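Local coordinates for protein BT_4661 (Bacteroides thetaiotaomicron, PDB 4AK2) that binds heparin and probably heparan sulphate at the cell surface as a SusE-like protein of the heparin utilisation locus, here represented by its ligand-binding domain, at residues Phe164-Ala170 / Ala243-Gly249; Pro205-Phe209 / Ala218-Gln224. All blocks are in the same frame, centred on the assembly; numbering follows the deposited sequence.

How the contacts relate
Contact 1 joins strand 163-168 to strand 241-254, with its centre about 8 Å from that of the chain. Contact 2 lies farther out, with its centre about 17 Å from that of contact 1. Along the chain, 205-209 and 218-224 both fall between the two strands of contact 1. Contact 2 is a loop against strand 220-222, which edges a small three-stranded antiparallel sheet. The two contacts meet through Met-206. Met-206 CE lies 3.9 Å from Met-247 CE, and Met-206 CB lies 3.9 Å from Phe-164 CE1. The loop is thus packed onto the larger sheet. A bound SGN sugar lies about 6 Å from the Phe-165 side chain, and one about 7 Å from Pro-205's.

Contact 1. Residues Phe164-Ala170 / Ala243-Gly249; sequences FFYYNIA and ANGAMIG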
ATOM      1  N   PHE A 164       1.674 -11.956   1.883  1.00 11.65           N
ATOM      2  CA  PHE A 164       1.355 -11.097   0.759  1.00 11.90           C
ATOM      3  C   PHE A 164      -0.154 -11.052   0.597  1.00 12.35           C
ATOM      4  O   PHE A 164      -0.840 -12.082   0.683  1.00 13.26           O
ATOM      5  CB  PHE A 164       1.995 -11.621  -0.519  1.00 12.71           C
ATOM      6  CG  PHE A 164       3.488 -11.740  -0.456  1.00 12.27           C
ATOM      7  CD1 PHE A 164       4.291 -10.673  -0.812  1.00 13.12           C
ATOM      8  CD2 PHE A 164       4.100 -12.932  -0.043  1.00 12.98           C
ATOM      9  CE1 PHE A 164       5.661 -10.779  -0.762  1.00 13.43           C
ATOM     10  CE2 PHE A 164       5.476 -13.051   0.014  1.00 13.21           C
ATOM     11  CZ  PHE A 164       6.269 -11.970  -0.332  1.00 13.21           C
ATOM     12  N   PHE A 165      -0.703  -9.861   0.386  1.00 12.32           N
ATOM     13  CA  PHE A 165      -2.147  -9.662   0.224  1.00 12.41           C
ATOM     14  C   PHE A 165      -2.342  -8.705  -0.954  1.00 11.54           C
ATOM     15  O   PHE A 165      -1.545  -7.719  -1.113  1.00 12.07           O
ATOM     16  CB  PHE A 165      -2.792  -8.965   1.406  1.00 12.91           C
ATOM     17  CG  PHE A 165      -2.715  -9.736   2.719  1.00 13.89           C
ATOM     18  CD1 PHE A 165      -1.504  -9.767   3.459  1.00 14.42           C
ATOM     19  CD2 PHE A 165      -3.849 -10.364   3.265  1.00 15.04           C
ATOM     20  CE1 PHE A 165      -1.412 -10.420   4.671  1.00 15.76           C
ATOM     21  CE2 PHE A 165      -3.744 -11.006   4.498  1.00 15.80           C
ATOM     22  CZ  PHE A 165      -2.537 -11.043   5.189  1.00 16.65           C
ATOM     23  N   TYR A 166      -3.388  -8.881  -1.730  1.00 11.49           N
ATOM     24  CA  TYR A 166      -3.710  -7.968  -2.802  1.00 11.75           C
ATOM     25  C   TYR A 166      -5.149  -7.547  -2.750  1.00 11.55           C
ATOM     26  O   TYR A 166      -6.061  -8.411  -2.552  1.00 13.82           O
ATOM     27  CB  TYR A 166      -3.438  -8.634  -4.168  1.00 12.60           C
ATOM     28  CG  TYR A 166      -3.703  -7.737  -5.351  1.00 11.52           C
ATOM     29  CD1 TYR A 166      -2.698  -6.902  -5.828  1.00 12.34           C
ATOM     30  CD2 TYR A 166      -4.925  -7.740  -6.002  1.00 11.92           C
ATOM     31  CE1 TYR A 166      -2.915  -6.076  -6.908  1.00 12.46           C
ATOM     32  CE2 TYR A 166      -5.181  -6.915  -7.086  1.00 11.81           C
ATOM     33  CZ  TYR A 166      -4.141  -6.066  -7.527  1.00 11.25           C
ATOM     34  OH  TYR A 166      -4.261  -5.224  -8.623  1.00 12.11           O
ATOM     35  N   TYR A 167      -5.451  -6.270  -2.979  1.00 12.13           N
ATOM     36  CA  TYR A 167      -6.830  -5.771  -2.951  1.00 12.15           C
ATOM     37  C   TYR A 167      -7.101  -5.083  -4.271  1.00 11.66           C
ATOM     38  O   TYR A 167      -6.500  -4.039  -4.570  1.00 12.33           O
ATOM     39  CB  TYR A 167      -7.040  -4.794  -1.784  1.00 13.70           C
ATOM     40  CG  TYR A 167      -6.755  -5.502  -0.494  1.00 13.57           C
ATOM     41  CD1 TYR A 167      -7.729  -6.373   0.046  1.00 13.58           C
ATOM     42  CD2 TYR A 167      -5.538  -5.402   0.151  1.00 13.76           C
ATOM     43  CE1 TYR A 167      -7.468  -7.137   1.170  1.00 13.84           C
ATOM     44  CE2 TYR A 167      -5.281  -6.146   1.337  1.00 12.69           C
ATOM     45  CZ  TYR A 167      -6.270  -7.011   1.839  1.00 12.69           C
ATOM     46  OH  TYR A 167      -6.033  -7.765   2.975  1.00 14.62           O
ATOM     47  N   ASN A 168      -7.980  -5.663  -5.080  1.00 11.90           N
ATOM     48  CA  ASN A 168      -8.399  -5.012  -6.314  1.00 12.41           C
ATOM     49  C   ASN A 168      -9.096  -3.717  -5.964  1.00 13.07           C
ATOM     50  O   ASN A 168      -9.880  -3.643  -4.996  1.00 15.36           O
ATOM     51  CB  ASN A 168      -9.396  -5.916  -7.056  1.00 14.13           C
ATOM     52  CG  ASN A 168      -9.807  -5.318  -8.387  1.00 14.62           C
ATOM     53  OD1 ASN A 168      -8.983  -4.818  -9.128  1.00 14.41           O
ATOM     54  ND2 ASN A 168     -11.093  -5.317  -8.668  1.00 22.05           N
ATOM     55  N   ILE A 169      -8.769  -2.659  -6.697  1.00 12.60           N
ATOM     56  CA  ILE A 169      -9.392  -1.346  -6.474  1.00 13.83           C
ATOM     57  C   ILE A 169     -10.349  -1.048  -7.603  1.00 13.68           C
ATOM     58  O   ILE A 169     -11.572  -1.043  -7.390  1.00 17.42           O
ATOM     59  CB  ILE A 169      -8.339  -0.221  -6.253  1.00 12.41           C
ATOM     60  CG1 ILE A 169      -7.627  -0.467  -4.891  1.00 14.03           C
ATOM     61  CG2 ILE A 169      -8.951   1.153  -6.348  1.00 15.61           C
ATOM     62  CD1 ILE A 169      -6.337   0.332  -4.700  1.00 15.50           C
ATOM     63  N   ALA A 170      -9.821  -0.889  -8.816  1.00 14.59           N
ATOM     64  CA  ALA A 170     -10.684  -0.607  -9.972  1.00 15.24           C
ATOM     65  C   ALA A 170     -10.349  -1.473 -11.196  1.00 15.84           C
ATOM     66  O   ALA A 170     -10.654  -1.125 -12.330  1.00 18.91           O
ATOM     67  CB  ALA A 170     -10.730   0.896 -10.302  1.00 17.93           C
ATOM     68  N   ALA A 243      -3.036  -4.789 -13.491  1.00 11.11           N
ATOM     69  CA  ALA A 243      -3.333  -4.614 -12.072  1.00 10.29           C
ATOM     70  C   ALA A 243      -3.838  -3.195 -11.826  1.00 10.83           C
ATOM     71  O   ALA A 243      -3.250  -2.216 -12.351  1.00 11.96           O
ATOM     72  CB  ALA A 243      -2.131  -4.879 -11.179  1.00 11.98           C
ATOM     73  N   ASN A 244      -4.900  -3.068 -11.035  1.00 11.01           N
ATOM     74  CA  ASN A 244      -5.420  -1.800 -10.583  1.00 11.03           C
ATOM     75  C   ASN A 244      -5.876  -2.073  -9.165  1.00 10.08           C
ATOM     76  O   ASN A 244      -6.983  -2.590  -8.927  1.00 11.58           O
ATOM     77  CB  ASN A 244      -6.543  -1.268 -11.479  1.00 11.64           C
ATOM     78  CG  ASN A 244      -6.960   0.107 -11.091  1.00 12.01           C
ATOM     79  OD1 ASN A 244      -7.469   0.323  -9.997  1.00 13.16           O
ATOM     80  ND2 ASN A 244      -6.707   1.056 -11.983  1.00 15.82           N
ATOM     81  N   GLY A 245      -4.987  -1.876  -8.219  1.00 10.20           N
ATOM     82  CA  GLY A 245      -5.162  -2.409  -6.878  1.00 10.87           C
ATOM     83  C   GLY A 245      -3.925  -2.250  -6.039  1.00  9.83           C
ATOM     84  O   GLY A 245      -2.948  -1.617  -6.481  1.00 10.71           O
ATOM     85  N   ALA A 246      -3.932  -2.776  -4.826  1.00 10.57           N
ATOM     86  CA  ALA A 246      -2.888  -2.501  -3.852  1.00 10.45           C
ATOM     87  C   ALA A 246      -2.341  -3.783  -3.244  1.00 10.18           C
ATOM     88  O   ALA A 246      -3.131  -4.659  -2.825  1.00 12.25           O
ATOM     89  CB  ALA A 246      -3.403  -1.586  -2.752  1.00 12.44           C
ATOM     90  N   MET A 247      -1.034  -3.915  -3.136  1.00 10.52           N
ATOM     91  CA  MET A 247      -0.338  -5.082  -2.569  1.00  9.98           C
ATOM     92  C   MET A 247       0.458  -4.716  -1.359  1.00 11.33           C
ATOM     93  O   MET A 247       1.223  -3.706  -1.351  1.00 11.19           O
ATOM     94  CB  MET A 247       0.534  -5.753  -3.639  1.00 11.58           C
ATOM     95  CG  MET A 247       1.228  -7.058  -3.177  1.00 11.89           C
ATOM     96  SD  MET A 247       2.738  -6.850  -2.202  1.00 13.82           S
ATOM     97  CE  MET A 247       3.892  -6.408  -3.496  1.00 17.52           C
ATOM     98  N   ILE A 248       0.305  -5.529  -0.308  1.00 11.20           N
ATOM     99  CA  ILE A 248       1.143  -5.432   0.878  1.00 10.96           C
ATOM    100  C   ILE A 248       1.817  -6.775   1.151  1.00 10.25           C
ATOM    101  O   ILE A 248       1.155  -7.824   0.931  1.00 12.96           O
ATOM    102  CB  ILE A 248       0.375  -4.865   2.075  1.00 11.40           C
ATOM    103  CG1 ILE A 248       1.284  -4.702   3.291  1.00 14.14           C
ATOM    104  CG2 ILE A 248      -0.837  -5.766   2.437  1.00 13.20           C
ATOM    105  CD1 ILE A 248       0.639  -3.924   4.434  1.00 17.47           C
ATOM    106  N   GLY A 249       3.064  -6.775   1.587  1.00 10.95           N
ATOM    107  CA  GLY A 249       3.772  -8.017   2.022  1.00 12.17           C
ATOM    108  C   GLY A 249       4.626  -7.715   3.194  1.00 11.82           C
ATOM    109  O   GLY A 249       5.067  -6.588   3.401  1.00 12.77           O
TER
HETATM  110  O   HOH W   1      -6.428  -5.360 -10.141  1.00 12.83           O
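This is an antiparallel strand pair within the larger mixed sheet of the ligand-binding domain. Strand 163-168 runs beside strand 241-254, with the axes of the short segments 4.6 Å apart at 169°. Phe-165/Ile-248 and Tyr-167/Ala-246 are hydrogen-bonded pairs. Phe-165 N donates to Ile-248 O at 2.8 Å, and Ile-248 N returns to Phe-165 O at 3.0 Å. Tyr-167 N to Ala-246 O is 2.8 Å, and Ala-246 N to Tyr-167 O is 2.9 Å. Tyr-166/Met-247 and Asn-168/Gly-245 are the non-hydrogen-bonded pairs. The ladder is extended past the strand end, where Ile-169 N donates to Asn-244 O at 2.9 Å. Ala-170 N makes a weak bond to Asn-244 OD1, also 2.9 Å.

Tyr-166 lies across the partner strand, with Ala-246 N over one ring face. Tyr-166 OH is 3.4 Å from Gly-245 CA. A CB on Gly-245 would clash with that hydroxyl and with Tyr-167 O. A water bonds Tyr-166 OH at 2.6 Å, Asn-168 OD1 at 2.8 Å and Asn-244 N at 2.9 Å. It ties both segments together where strand 163-168 ends. On the other face, Phe-165 CB meets Ile-248 CG2 at 3.9 Å. The Phe-165 side chain lies about 6 Å from a bound SGN, so this regular antiparallel pairing runs close to the glycan.

Strand 178-179 pairs with the outer side of 163-168, and strand 268-276 pairs with 241-254. Helix 187-195 covers the face of Tyr-166 through Phe-187 and Leu-188. Met-91 of strand 89-98 packs on Tyr-167 and Ala-246 on the opposite face, and Tyr-167 OH is hydrogen-bonded to His-63 ND1.

Contact 2. Residues Pro205-Phe209 / Ala218-Gln224; sequences PMSYF and ALGYIDQ
A loop after helix 187-195 packs over edge strand 220-222 of the small three-stranded sheet, without a beta ladder. Pro-205 has a 3-10 conformation (phi/psi -66/-16), Met-206 sits at -116/13, Ser-207 is extended and Tyr-208 is helical (-63/-50). Nearest CA pairs are Pro-205/Ala-218 (5.2 Å) and Met-206/Gly-220 (4.8 Å).

Ala-218 CB lies 3.6 Å from Pro-205 O. Leu-219 N makes a weak hydrogen bond to Pro-205 O (2.8 Å), and Leu-219 CD1 meets Pro-205 CB (3.7 Å). Gly-220 (-174/169) and Tyr-221 (-168/162) open strand 220-222, extended. Met-206 CA makes a CA-H...O contact with Gly-220 O (3.1 Å). The mmm rotamer of Met-206 puts CE where a Gly-220 CB would clash. Tyr-221 (chi1 p) places CD2 4.3 Å from Tyr-208 CD1. A water accepts from Ile-222 N (3.0 Å) and donates to Met-206 O (2.7 Å). Ile-222 O is 3.2 Å from Tyr-208 CB. Gln-224 (chi1 m, chi2 m) folds back within 218-224: NE2 bonds Ile-222 O (2.9 Å) and also Leu-158 O. Gln-224 CG sits 3.6 Å from the Tyr-208 ring centroid (chi1 t), a CH-pi contact.

With one weak direct bond and one water bridge, packing and CH-pi contact chiefly hold the segments.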
ATOM      1  N   PRO A 205       9.066 -14.566  -5.867  1.00 13.23           N
ATOM      2  CA  PRO A 205       8.759 -13.571  -6.919  1.00 14.27           C
ATOM      3  C   PRO A 205       9.020 -12.120  -6.528  1.00 13.26           C
ATOM      4  O   PRO A 205       9.058 -11.255  -7.410  1.00 13.19           O
ATOM      5  CB  PRO A 205       7.252 -13.793  -7.175  1.00 14.55           C
ATOM      6  CG  PRO A 205       7.005 -15.247  -6.754  1.00 15.32           C
ATOM      7  CD  PRO A 205       7.856 -15.355  -5.500  1.00 14.37           C
ATOM      8  N   MET A 206       9.161 -11.869  -5.235  1.00 11.72           N
ATOM      9  CA  MET A 206       9.323 -10.515  -4.701  1.00 11.21           C
ATOM     10  C   MET A 206      10.672 -10.306  -4.026  1.00 11.66           C
ATOM     11  O   MET A 206      10.875  -9.302  -3.338  1.00 12.71           O
ATOM     12  CB  MET A 206       8.188 -10.195  -3.729  1.00 12.67           C
ATOM     13  CG  MET A 206       6.882  -9.848  -4.419  1.00 13.63           C
ATOM     14  SD  MET A 206       6.939  -8.396  -5.504  1.00 15.35           S
ATOM     15  CE  MET A 206       7.560  -7.073  -4.473  1.00 15.78           C
ATOM     16  N   SER A 207      11.597 -11.248  -4.232  1.00 12.26           N
ATOM     17  CA  SER A 207      12.822 -11.301  -3.461  1.00 12.47           C
ATOM     18  C   SER A 207      14.090 -10.909  -4.238  1.00 12.13           C
ATOM     19  O   SER A 207      14.351 -11.431  -5.301  1.00 14.72           O
ATOM     20  CB  SER A 207      13.013 -12.731  -2.882  1.00 14.25           C
ATOM     21  OG  SER A 207      14.311 -12.854  -2.281  1.00 13.65           O
ATOM     22  N   TYR A 208      14.858  -9.996  -3.655  1.00 12.08           N
ATOM     23  CA  TYR A 208      16.196  -9.709  -4.151  1.00 12.98           C
ATOM     24  C   TYR A 208      17.091 -10.948  -4.029  1.00 13.75           C
ATOM     25  O   TYR A 208      17.793 -11.331  -4.971  1.00 14.80           O
ATOM     26  CB  TYR A 208      16.809  -8.553  -3.359  1.00 12.98           C
ATOM     27  CG  TYR A 208      18.293  -8.368  -3.671  1.00 12.75           C
ATOM     28  CD1 TYR A 208      18.707  -7.542  -4.702  1.00 14.78           C
ATOM     29  CD2 TYR A 208      19.274  -9.039  -2.917  1.00 14.85           C
ATOM     30  CE1 TYR A 208      20.053  -7.401  -4.997  1.00 17.25           C
ATOM     31  CE2 TYR A 208      20.629  -8.904  -3.207  1.00 16.47           C
ATOM     32  CZ  TYR A 208      21.016  -8.090  -4.241  1.00 16.39           C
ATOM     33  OH  TYR A 208      22.385  -7.947  -4.522  1.00 23.15           O
ATOM     34  N   PHE A 209      17.107 -11.546  -2.848  1.00 13.90           N
ATOM     35  CA  PHE A 209      18.047 -12.637  -2.580  1.00 14.74           C
ATOM     36  C   PHE A 209      17.800 -13.889  -3.425  1.00 15.29           C
ATOM     37  O   PHE A 209      18.755 -14.629  -3.704  1.00 18.34           O
ATOM     38  CB  PHE A 209      18.099 -12.926  -1.076  1.00 15.38           C
ATOM     39  CG  PHE A 209      18.778 -11.819  -0.333  1.00 15.70           C
ATOM     40  CD1 PHE A 209      20.163 -11.748  -0.304  1.00 17.01           C
ATOM     41  CD2 PHE A 209      18.029 -10.791   0.261  1.00 16.23           C
ATOM     42  CE1 PHE A 209      20.779 -10.660   0.306  1.00 17.23           C
ATOM     43  CE2 PHE A 209      18.646  -9.711   0.871  1.00 18.11           C
ATOM     44  CZ  PHE A 209      20.023  -9.663   0.915  1.00 19.58           C
ATOM     45  N   ALA A 218      12.057 -10.653 -11.581  1.00 14.35           N
ATOM     46  CA  ALA A 218      11.207 -10.635 -10.379  1.00 13.87           C
ATOM     47  C   ALA A 218       9.951  -9.815 -10.661  1.00 12.91           C
ATOM     48  O   ALA A 218       9.969  -8.879 -11.477  1.00 14.27           O
ATOM     49  CB  ALA A 218      11.959 -10.023  -9.227  1.00 15.95           C
ATOM     50  N   LEU A 219       8.835 -10.143 -10.012  1.00 11.93           N
ATOM     51  CA  LEU A 219       7.699  -9.204 -10.036  1.00 12.31           C
ATOM     52  C   LEU A 219       8.099  -7.847  -9.431  1.00 11.08           C
ATOM     53  O   LEU A 219       7.643  -6.782  -9.861  1.00 13.13           O
ATOM     54  CB  LEU A 219       6.530  -9.803  -9.250  1.00 12.18           C
ATOM     55  CG  LEU A 219       5.997 -11.135  -9.742  1.00 13.21           C
ATOM     56  CD1 LEU A 219       4.846 -11.595  -8.836  1.00 15.08           C
ATOM     57  CD2 LEU A 219       5.555 -11.063 -11.179  1.00 15.46           C
ATOM     58  N   GLY A 220       8.952  -7.902  -8.437  1.00 11.73           N
ATOM     59  CA  GLY A 220       9.456  -6.752  -7.746  1.00 12.42           C
ATOM     60  C   GLY A 220      10.525  -7.193  -6.776  1.00 11.56           C
ATOM     61  O   GLY A 220      10.699  -8.403  -6.561  1.00 12.62           O
ATOM     62  N   TYR A 221      11.270  -6.248  -6.213  1.00 11.35           N
ATOM     63  CA  TYR A 221      12.330  -6.594  -5.260  1.00 11.78           C
ATOM     64  C   TYR A 221      12.789  -5.320  -4.576  1.00 11.49           C
ATOM     65  O   TYR A 221      12.649  -4.227  -5.133  1.00 12.55           O
ATOM     66  CB  TYR A 221      13.534  -7.292  -5.949  1.00 12.71           C
ATOM     67  CG  TYR A 221      14.237  -6.402  -6.919  1.00 12.43           C
ATOM     68  CD1 TYR A 221      13.770  -6.303  -8.224  1.00 13.68           C
ATOM     69  CD2 TYR A 221      15.321  -5.627  -6.522  1.00 14.43           C
ATOM     70  CE1 TYR A 221      14.402  -5.455  -9.140  1.00 15.10           C
ATOM     71  CE2 TYR A 221      15.949  -4.755  -7.423  1.00 14.37           C
ATOM     72  CZ  TYR A 221      15.498  -4.691  -8.737  1.00 14.65           C
ATOM     73  OH  TYR A 221      16.109  -3.826  -9.632  1.00 19.65           O
ATOM     74  N   ILE A 222      13.457  -5.464  -3.453  1.00 11.32           N
ATOM     75  CA  ILE A 222      14.109  -4.357  -2.761  1.00 11.75           C
ATOM     76  C   ILE A 222      15.572  -4.352  -3.099  1.00 12.90           C
ATOM     77  O   ILE A 222      16.249  -5.376  -2.992  1.00 13.55           O
ATOM     78  CB  ILE A 222      13.872  -4.496  -1.236  1.00 11.68           C
ATOM     79  CG1 ILE A 222      12.372  -4.405  -0.947  1.00 13.23           C
ATOM     80  CG2 ILE A 222      14.666  -3.431  -0.463  1.00 12.00           C
ATOM     81  CD1 ILE A 222      12.025  -4.726   0.496  1.00 13.54           C
ATOM     82  N   ASP A 223      16.095  -3.193  -3.502  1.00 12.72           N
ATOM     83  CA  ASP A 223      17.555  -3.125  -3.755  1.00 14.01           C
ATOM     84  C   ASP A 223      18.312  -2.964  -2.423  1.00 12.81           C
ATOM     85  O   ASP A 223      17.765  -2.430  -1.433  1.00 14.90           O
ATOM     86  CB  ASP A 223      17.888  -2.036  -4.764  1.00 15.53           C
ATOM     87  CG  ASP A 223      17.944  -0.675  -4.136  1.00 15.42           C
ATOM     88  OD1 ASP A 223      18.944  -0.367  -3.445  1.00 18.27           O
ATOM     89  OD2 ASP A 223      16.998   0.108  -4.355  1.00 16.77           O
ATOM     90  N   GLN A 224      19.566  -3.422  -2.385  1.00 14.49           N
ATOM     91  CA  GLN A 224      20.349  -3.429  -1.131  1.00 14.28           C
ATOM     92  C   GLN A 224      21.280  -2.218  -0.962  1.00 14.91           C
ATOM     93  O   GLN A 224      22.183  -2.269  -0.113  1.00 17.82           O
ATOM     94  CB  GLN A 224      21.103  -4.785  -0.972  1.00 14.25           C
ATOM     95  CG  GLN A 224      20.135  -5.952  -1.145  1.00 13.96           C
ATOM     96  CD  GLN A 224      18.984  -5.965  -0.146  1.00 13.64           C
ATOM     97  OE1 GLN A 224      19.205  -5.856   1.050  1.00 14.59           O
ATOM     98  NE2 GLN A 224      17.764  -6.093  -0.651  1.00 12.98           N
TER
HETATM   99  O   HOH W   2      12.502  -7.758  -1.820  1.00 13.59           O